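Local coordinates for protein pyridoxal 5'-phosphate synthase subunit PdxT (Thermus thermophilus, PDB 2YWD) that probably hydrolyses glutamine to glutamate and ammonia, which is passed to the PdxS subunit for pyridoxal 5'-phosphate synthesis, at residues A[140-151]-A[157-168]. Sequence-based numbering, arbitrary orientation.
Sequences VFRRLGEGVEVL and LPVLVRQGKVLA
Phe141 points its ring edge-first into the inside of the bend of 157-168, filling the hollow between Pro158, Val161 and Ala168. Its ring edge faces two carbonyls: CD2 lies 3.3 Å from Pro158 O, and CE2 is near Val159 O. The far end of the ring meets a methyl, with CE1 3.9 Å from Val161 CG2. CG sits anti to the carbonyl carbon (chi1 -74°), which sends the ring toward this bend. A water accepts from Phe141 N and donates to Pro158 O. A leucine in place of Phe141 would probably leave a gap beside Val161 and Ala168. Next to the ring, Leu144 CD1 drops between Val161 CG1 (3.8 Å) and Pro158 CB. Both methyls of Val150 rest on the Pro158 ring from another side. Val148 CG1 packs on Val161 CB. On the other face of the sheet, Leu151 CD1 wedges between Arg162 CB and Leu167 CD1, each 3.8 Å away. The backbones pair through Glu149 and Arg162, and Leu151 N donates to Leu160 O at 2.8 Å. The arrangement is an antiparallel beta hairpin at the edge of the central sheet of a class I glutamine amidotransferase, with strand 140-144 of a smaller sheet packed against it.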
ATOM      1  N   VAL A 140       3.358 -12.174   0.390  1.00 13.07           N
ATOM      2  CA  VAL A 140       2.690 -12.804   1.514  1.00 12.60           C
ATOM      3  C   VAL A 140       3.117 -12.166   2.828  1.00 12.49           C
ATOM      4  O   VAL A 140       4.299 -11.900   3.047  1.00 11.60           O
ATOM      5  CB  VAL A 140       3.006 -14.320   1.546  1.00 12.75           C
ATOM      6  CG1 VAL A 140       2.452 -14.963   2.822  1.00 13.32           C
ATOM      7  CG2 VAL A 140       2.412 -14.991   0.308  1.00 11.92           C
ATOM      8  N   PHE A 141       2.143 -11.890   3.687  1.00 12.57           N
ATOM      9  CA  PHE A 141       2.423 -11.323   4.999  1.00 12.79           C
ATOM     10  C   PHE A 141       2.766 -12.528   5.875  1.00 13.90           C
ATOM     11  O   PHE A 141       1.871 -13.248   6.312  1.00 13.25           O
ATOM     12  CB  PHE A 141       1.181 -10.620   5.550  1.00 12.42           C
ATOM     13  CG  PHE A 141       0.877  -9.304   4.888  1.00 13.01           C
ATOM     14  CD1 PHE A 141       1.661  -8.184   5.148  1.00 13.40           C
ATOM     15  CD2 PHE A 141      -0.208  -9.178   4.024  1.00 12.27           C
ATOM     16  CE1 PHE A 141       1.368  -6.952   4.561  1.00 14.43           C
ATOM     17  CE2 PHE A 141      -0.511  -7.950   3.429  1.00 12.36           C
ATOM     18  CZ  PHE A 141       0.279  -6.837   3.699  1.00 16.10           C
ATOM     19  N   ARG A 142       4.056 -12.747   6.125  1.00 14.45           N
ATOM     20  CA  ARG A 142       4.486 -13.893   6.924  1.00 16.93           C
ATOM     21  C   ARG A 142       4.272 -13.736   8.428  1.00 19.43           C
ATOM     22  O   ARG A 142       3.780 -14.659   9.089  1.00 21.12           O
ATOM     23  CB  ARG A 142       5.956 -14.214   6.633  1.00 16.32           C
ATOM     24  CG  ARG A 142       6.211 -14.737   5.216  1.00 12.89           C
ATOM     25  CD  ARG A 142       5.486 -16.060   4.969  1.00 14.85           C
ATOM     26  NE  ARG A 142       5.924 -16.694   3.726  1.00 15.04           N
ATOM     27  CZ  ARG A 142       5.457 -17.850   3.265  1.00 16.39           C
ATOM     28  NH1 ARG A 142       4.524 -18.514   3.943  1.00 16.23           N
ATOM     29  NH2 ARG A 142       5.928 -18.347   2.126  1.00 14.89           N
ATOM     30  N   ARG A 143       4.648 -12.586   8.974  1.00 18.71           N
ATOM     31  CA  ARG A 143       4.460 -12.334  10.403  1.00 21.90           C
ATOM     32  C   ARG A 143       4.006 -10.901  10.607  1.00 20.63           C
ATOM     33  O   ARG A 143       4.365 -10.017   9.829  1.00 18.71           O
ATOM     34  CB  ARG A 143       5.754 -12.564  11.184  1.00 24.07           C
ATOM     35  CG  ARG A 143       6.374 -13.934  10.984  1.00 32.11           C
ATOM     36  CD  ARG A 143       7.287 -14.301  12.145  1.00 36.26           C
ATOM     37  NE  ARG A 143       8.257 -13.254  12.448  1.00 39.99           N
ATOM     38  CZ  ARG A 143       9.145 -13.327  13.436  1.00 43.63           C
ATOM     39  NH1 ARG A 143       9.186 -14.402  14.214  1.00 44.35           N
ATOM     40  NH2 ARG A 143       9.990 -12.326  13.651  1.00 44.56           N
ATOM     41  N   LEU A 144       3.222 -10.676  11.657  1.00 18.64           N
ATOM     42  CA  LEU A 144       2.715  -9.343  11.966  1.00 19.19           C
ATOM     43  C   LEU A 144       2.978  -8.984  13.423  1.00 19.64           C
ATOM     44  O   LEU A 144       2.846  -9.826  14.309  1.00 19.83           O
ATOM     45  CB  LEU A 144       1.209  -9.279  11.694  1.00 16.83           C
ATOM     46  CG  LEU A 144       0.755  -9.625  10.273  1.00 19.15           C
ATOM     47  CD1 LEU A 144      -0.765  -9.568  10.191  1.00 17.40           C
ATOM     48  CD2 LEU A 144       1.382  -8.655   9.279  1.00 17.87           C
ATOM     49  N   GLY A 145       3.347  -7.729  13.664  1.00 20.27           N
ATOM     50  CA  GLY A 145       3.606  -7.283  15.021  1.00 21.18           C
ATOM     51  C   GLY A 145       2.315  -7.222  15.817  1.00 22.43           C
ATOM     52  O   GLY A 145       1.224  -7.249  15.246  1.00 20.48           O
ATOM     53  N   GLU A 146       2.436  -7.128  17.138  1.00 24.22           N
ATOM     54  CA  GLU A 146       1.275  -7.083  18.021  1.00 27.50           C
ATOM     55  C   GLU A 146       0.342  -5.894  17.779  1.00 27.22           C
ATOM     56  O   GLU A 146      -0.870  -6.001  17.971  1.00 28.86           O
ATOM     57  CB  GLU A 146       1.742  -7.090  19.483  1.00 30.66           C
ATOM     58  CG  GLU A 146       0.617  -7.134  20.500  1.00 36.76           C
ATOM     59  CD  GLU A 146       1.123  -7.344  21.916  1.00 40.21           C
ATOM     60  OE1 GLU A 146       1.702  -8.420  22.187  1.00 41.47           O
ATOM     61  OE2 GLU A 146       0.946  -6.432  22.755  1.00 42.26           O
ATOM     62  N   GLY A 147       0.900  -4.766  17.356  1.00 27.30           N
ATOM     63  CA  GLY A 147       0.072  -3.595  17.112  1.00 27.01           C
ATOM     64  C   GLY A 147      -0.554  -3.530  15.728  1.00 26.97           C
ATOM     65  O   GLY A 147      -1.066  -2.483  15.322  1.00 28.14           O
ATOM     66  N   VAL A 148      -0.526  -4.644  15.000  1.00 24.30           N
ATOM     67  CA  VAL A 148      -1.089  -4.682  13.652  1.00 20.96           C
ATOM     68  C   VAL A 148      -2.446  -5.373  13.613  1.00 20.59           C
ATOM     69  O   VAL A 148      -2.620  -6.465  14.152  1.00 19.31           O
ATOM     70  CB  VAL A 148      -0.136  -5.397  12.673  1.00 20.09           C
ATOM     71  CG1 VAL A 148      -0.712  -5.358  11.262  1.00 19.97           C
ATOM     72  CG2 VAL A 148       1.230  -4.728  12.703  1.00 20.86           C
ATOM     73  N   GLU A 149      -3.410  -4.724  12.970  1.00 17.93           N
ATOM     74  CA  GLU A 149      -4.756  -5.262  12.863  1.00 18.93           C
ATOM     75  C   GLU A 149      -4.991  -5.927  11.505  1.00 17.23           C
ATOM     76  O   GLU A 149      -4.610  -5.386  10.467  1.00 14.36           O
ATOM     77  CB  GLU A 149      -5.765  -4.130  13.086  1.00 22.29           C
ATOM     78  CG  GLU A 149      -7.216  -4.503  12.857  1.00 29.69           C
ATOM     79  CD  GLU A 149      -8.165  -3.387  13.263  1.00 34.22           C
ATOM     80  OE1 GLU A 149      -7.891  -2.216  12.918  1.00 37.09           O
ATOM     81  OE2 GLU A 149      -9.187  -3.684  13.922  1.00 36.71           O
ATOM     82  N   VAL A 150      -5.603  -7.106  11.514  1.00 15.36           N
ATOM     83  CA  VAL A 150      -5.901  -7.810  10.268  1.00 14.05           C
ATOM     84  C   VAL A 150      -7.334  -7.479   9.878  1.00 14.46           C
ATOM     85  O   VAL A 150      -8.273  -7.841  10.586  1.00 14.87           O
ATOM     86  CB  VAL A 150      -5.759  -9.343  10.428  1.00 13.88           C
ATOM     87  CG1 VAL A 150      -6.138 -10.040   9.125  1.00 13.08           C
ATOM     88  CG2 VAL A 150      -4.331  -9.694  10.816  1.00 12.65           C
ATOM     89  N   LEU A 151      -7.501  -6.785   8.757  1.00 14.36           N
ATOM     90  CA  LEU A 151      -8.827  -6.391   8.290  1.00 13.75           C
ATOM     91  C   LEU A 151      -9.445  -7.372   7.298  1.00 14.35           C
ATOM     92  O   LEU A 151     -10.653  -7.341   7.064  1.00 14.02           O
ATOM     93  CB  LEU A 151      -8.760  -5.001   7.656  1.00 14.38           C
ATOM     94  CG  LEU A 151      -8.269  -3.882   8.576  1.00 15.87           C
ATOM     95  CD1 LEU A 151      -8.141  -2.587   7.784  1.00 16.97           C
ATOM     96  CD2 LEU A 151      -9.245  -3.709   9.734  1.00 17.64           C
ATOM     97  N   LEU A 157      -5.076 -16.534   5.955  1.00 12.20           N
ATOM     98  CA  LEU A 157      -3.928 -15.688   5.636  1.00 12.96           C
ATOM     99  C   LEU A 157      -4.275 -14.206   5.520  1.00 12.10           C
ATOM    100  O   LEU A 157      -5.127 -13.820   4.725  1.00 12.00           O
ATOM    101  CB  LEU A 157      -3.276 -16.156   4.328  1.00 14.14           C
ATOM    102  CG  LEU A 157      -2.045 -15.382   3.848  1.00 17.41           C
ATOM    103  CD1 LEU A 157      -0.888 -15.550   4.845  1.00 19.49           C
ATOM    104  CD2 LEU A 157      -1.638 -15.891   2.468  1.00 18.89           C
ATOM    105  N   PRO A 158      -3.615 -13.358   6.322  1.00 10.87           N
ATOM    106  CA  PRO A 158      -3.860 -11.913   6.291  1.00 11.67           C
ATOM    107  C   PRO A 158      -3.494 -11.343   4.921  1.00 11.74           C
ATOM    108  O   PRO A 158      -2.418 -11.641   4.402  1.00 10.46           O
ATOM    109  CB  PRO A 158      -2.927 -11.379   7.377  1.00 11.19           C
ATOM    110  CG  PRO A 158      -2.830 -12.519   8.337  1.00 13.02           C
ATOM    111  CD  PRO A 158      -2.677 -13.701   7.408  1.00 13.37           C
ATOM    112  N   VAL A 159      -4.384 -10.539   4.341  1.00 11.61           N
ATOM    113  CA  VAL A 159      -4.129  -9.918   3.041  1.00 10.89           C
ATOM    114  C   VAL A 159      -4.362  -8.407   3.066  1.00 11.40           C
ATOM    115  O   VAL A 159      -3.991  -7.703   2.131  1.00 11.60           O
ATOM    116  CB  VAL A 159      -4.985 -10.551   1.919  1.00 11.73           C
ATOM    117  CG1 VAL A 159      -4.580 -12.013   1.735  1.00 12.47           C
ATOM    118  CG2 VAL A 159      -6.462 -10.437   2.247  1.00 11.62           C
ATOM    119  N   LEU A 160      -4.993  -7.922   4.130  1.00 10.55           N
ATOM    120  CA  LEU A 160      -5.230  -6.486   4.311  1.00 11.62           C
ATOM    121  C   LEU A 160      -4.957  -6.218   5.783  1.00 12.97           C
ATOM    122  O   LEU A 160      -5.624  -6.778   6.652  1.00 11.67           O
ATOM    123  CB  LEU A 160      -6.672  -6.093   3.976  1.00 12.90           C
ATOM    124  CG  LEU A 160      -6.971  -4.594   4.176  1.00 12.99           C
ATOM    125  CD1 LEU A 160      -6.110  -3.773   3.216  1.00 12.73           C
ATOM    126  CD2 LEU A 160      -8.448  -4.302   3.931  1.00 12.75           C
ATOM    127  N   VAL A 161      -3.965  -5.377   6.064  1.00 13.10           N
ATOM    128  CA  VAL A 161      -3.613  -5.083   7.444  1.00 12.69           C
ATOM    129  C   VAL A 161      -3.508  -3.589   7.698  1.00 13.13           C
ATOM    130  O   VAL A 161      -3.258  -2.808   6.782  1.00 12.56           O
ATOM    131  CB  VAL A 161      -2.275  -5.744   7.829  1.00 13.28           C
ATOM    132  CG1 VAL A 161      -2.354  -7.249   7.611  1.00 12.94           C
ATOM    133  CG2 VAL A 161      -1.141  -5.145   7.007  1.00 14.79           C
ATOM    134  N   ARG A 162      -3.692  -3.203   8.953  1.00 13.80           N
ATOM    135  CA  ARG A 162      -3.629  -1.800   9.334  1.00 15.07           C
ATOM    136  C   ARG A 162      -2.854  -1.585  10.629  1.00 14.57           C
ATOM    137  O   ARG A 162      -2.962  -2.366  11.573  1.00 16.18           O
ATOM    138  CB  ARG A 162      -5.046  -1.237   9.488  1.00 14.31           C
ATOM    139  CG  ARG A 162      -5.096   0.185  10.034  1.00 15.25           C
ATOM    140  CD  ARG A 162      -6.522   0.716  10.129  1.00 18.28           C
ATOM    141  NE  ARG A 162      -6.553   2.047  10.735  1.00 21.66           N
ATOM    142  CZ  ARG A 162      -7.649   2.787  10.890  1.00 22.63           C
ATOM    143  NH1 ARG A 162      -8.831   2.340  10.482  1.00 20.31           N
ATOM    144  NH2 ARG A 162      -7.563   3.981  11.461  1.00 22.29           N
ATOM    145  N   GLN A 163      -2.060  -0.523  10.645  1.00 14.32           N
ATOM    146  CA  GLN A 163      -1.278  -0.144  11.808  1.00 15.75           C
ATOM    147  C   GLN A 163      -1.410   1.365  11.900  1.00 15.81           C
ATOM    148  O   GLN A 163      -0.674   2.099  11.240  1.00 13.96           O
ATOM    149  CB  GLN A 163       0.188  -0.529  11.622  1.00 15.20           C
ATOM    150  CG  GLN A 163       1.098  -0.031  12.728  1.00 17.60           C
ATOM    151  CD  GLN A 163       2.559  -0.312  12.440  1.00 18.34           C
ATOM    152  OE1 GLN A 163       3.001  -1.461  12.459  1.00 17.32           O
ATOM    153  NE2 GLN A 163       3.316   0.742  12.160  1.00 19.71           N
ATOM    154  N   GLY A 164      -2.361   1.826  12.706  1.00 17.10           N
ATOM    155  CA  GLY A 164      -2.570   3.257  12.839  1.00 18.56           C
ATOM    156  C   GLY A 164      -3.059   3.830  11.523  1.00 18.87           C
ATOM    157  O   GLY A 164      -4.087   3.399  10.999  1.00 21.47           O
ATOM    158  N   LYS A 165      -2.319   4.787  10.974  1.00 17.98           N
ATOM    159  CA  LYS A 165      -2.703   5.399   9.709  1.00 18.22           C
ATOM    160  C   LYS A 165      -1.974   4.790   8.515  1.00 15.89           C
ATOM    161  O   LYS A 165      -1.892   5.398   7.450  1.00 15.16           O
ATOM    162  CB  LYS A 165      -2.470   6.910   9.769  1.00 19.83           C
ATOM    163  CG  LYS A 165      -3.513   7.631  10.612  1.00 24.19           C
ATOM    164  CD  LYS A 165      -3.272   9.128  10.650  1.00 30.67           C
ATOM    165  CE  LYS A 165      -4.464   9.862  11.257  1.00 32.47           C
ATOM    166  NZ  LYS A 165      -4.807   9.359  12.614  1.00 35.30           N
ATOM    167  N   VAL A 166      -1.453   3.581   8.707  1.00 14.84           N
ATOM    168  CA  VAL A 166      -0.745   2.855   7.654  1.00 13.50           C
ATOM    169  C   VAL A 166      -1.590   1.643   7.277  1.00 14.29           C
ATOM    170  O   VAL A 166      -1.903   0.803   8.123  1.00 15.43           O
ATOM    171  CB  VAL A 166       0.637   2.362   8.132  1.00 14.51           C
ATOM    172  CG1 VAL A 166       1.317   1.557   7.025  1.00 13.95           C
ATOM    173  CG2 VAL A 166       1.505   3.544   8.516  1.00 13.95           C
ATOM    174  N   LEU A 167      -1.955   1.565   6.003  1.00 12.31           N
ATOM    175  CA  LEU A 167      -2.779   0.482   5.490  1.00 12.05           C
ATOM    176  C   LEU A 167      -2.000  -0.238   4.394  1.00 12.45           C
ATOM    177  O   LEU A 167      -1.311   0.406   3.602  1.00 12.36           O
ATOM    178  CB  LEU A 167      -4.071   1.063   4.913  1.00 11.53           C
ATOM    179  CG  LEU A 167      -5.145   0.095   4.422  1.00 12.00           C
ATOM    180  CD1 LEU A 167      -5.691  -0.701   5.600  1.00 13.86           C
ATOM    181  CD2 LEU A 167      -6.263   0.885   3.750  1.00 12.67           C
ATOM    182  N   ALA A 168      -2.107  -1.564   4.344  1.00 11.60           N
ATOM    183  CA  ALA A 168      -1.389  -2.327   3.327  1.00 11.88           C
ATOM    184  C   ALA A 168      -2.167  -3.545   2.846  1.00 11.72           C
ATOM    185  O   ALA A 168      -2.793  -4.242   3.640  1.00 11.10           O
ATOM    186  CB  ALA A 168      -0.030  -2.759   3.866  1.00 10.91           C
TER
HETATM  187  O   HOH W   1      -0.464 -12.709   3.031  1.00 24.92           O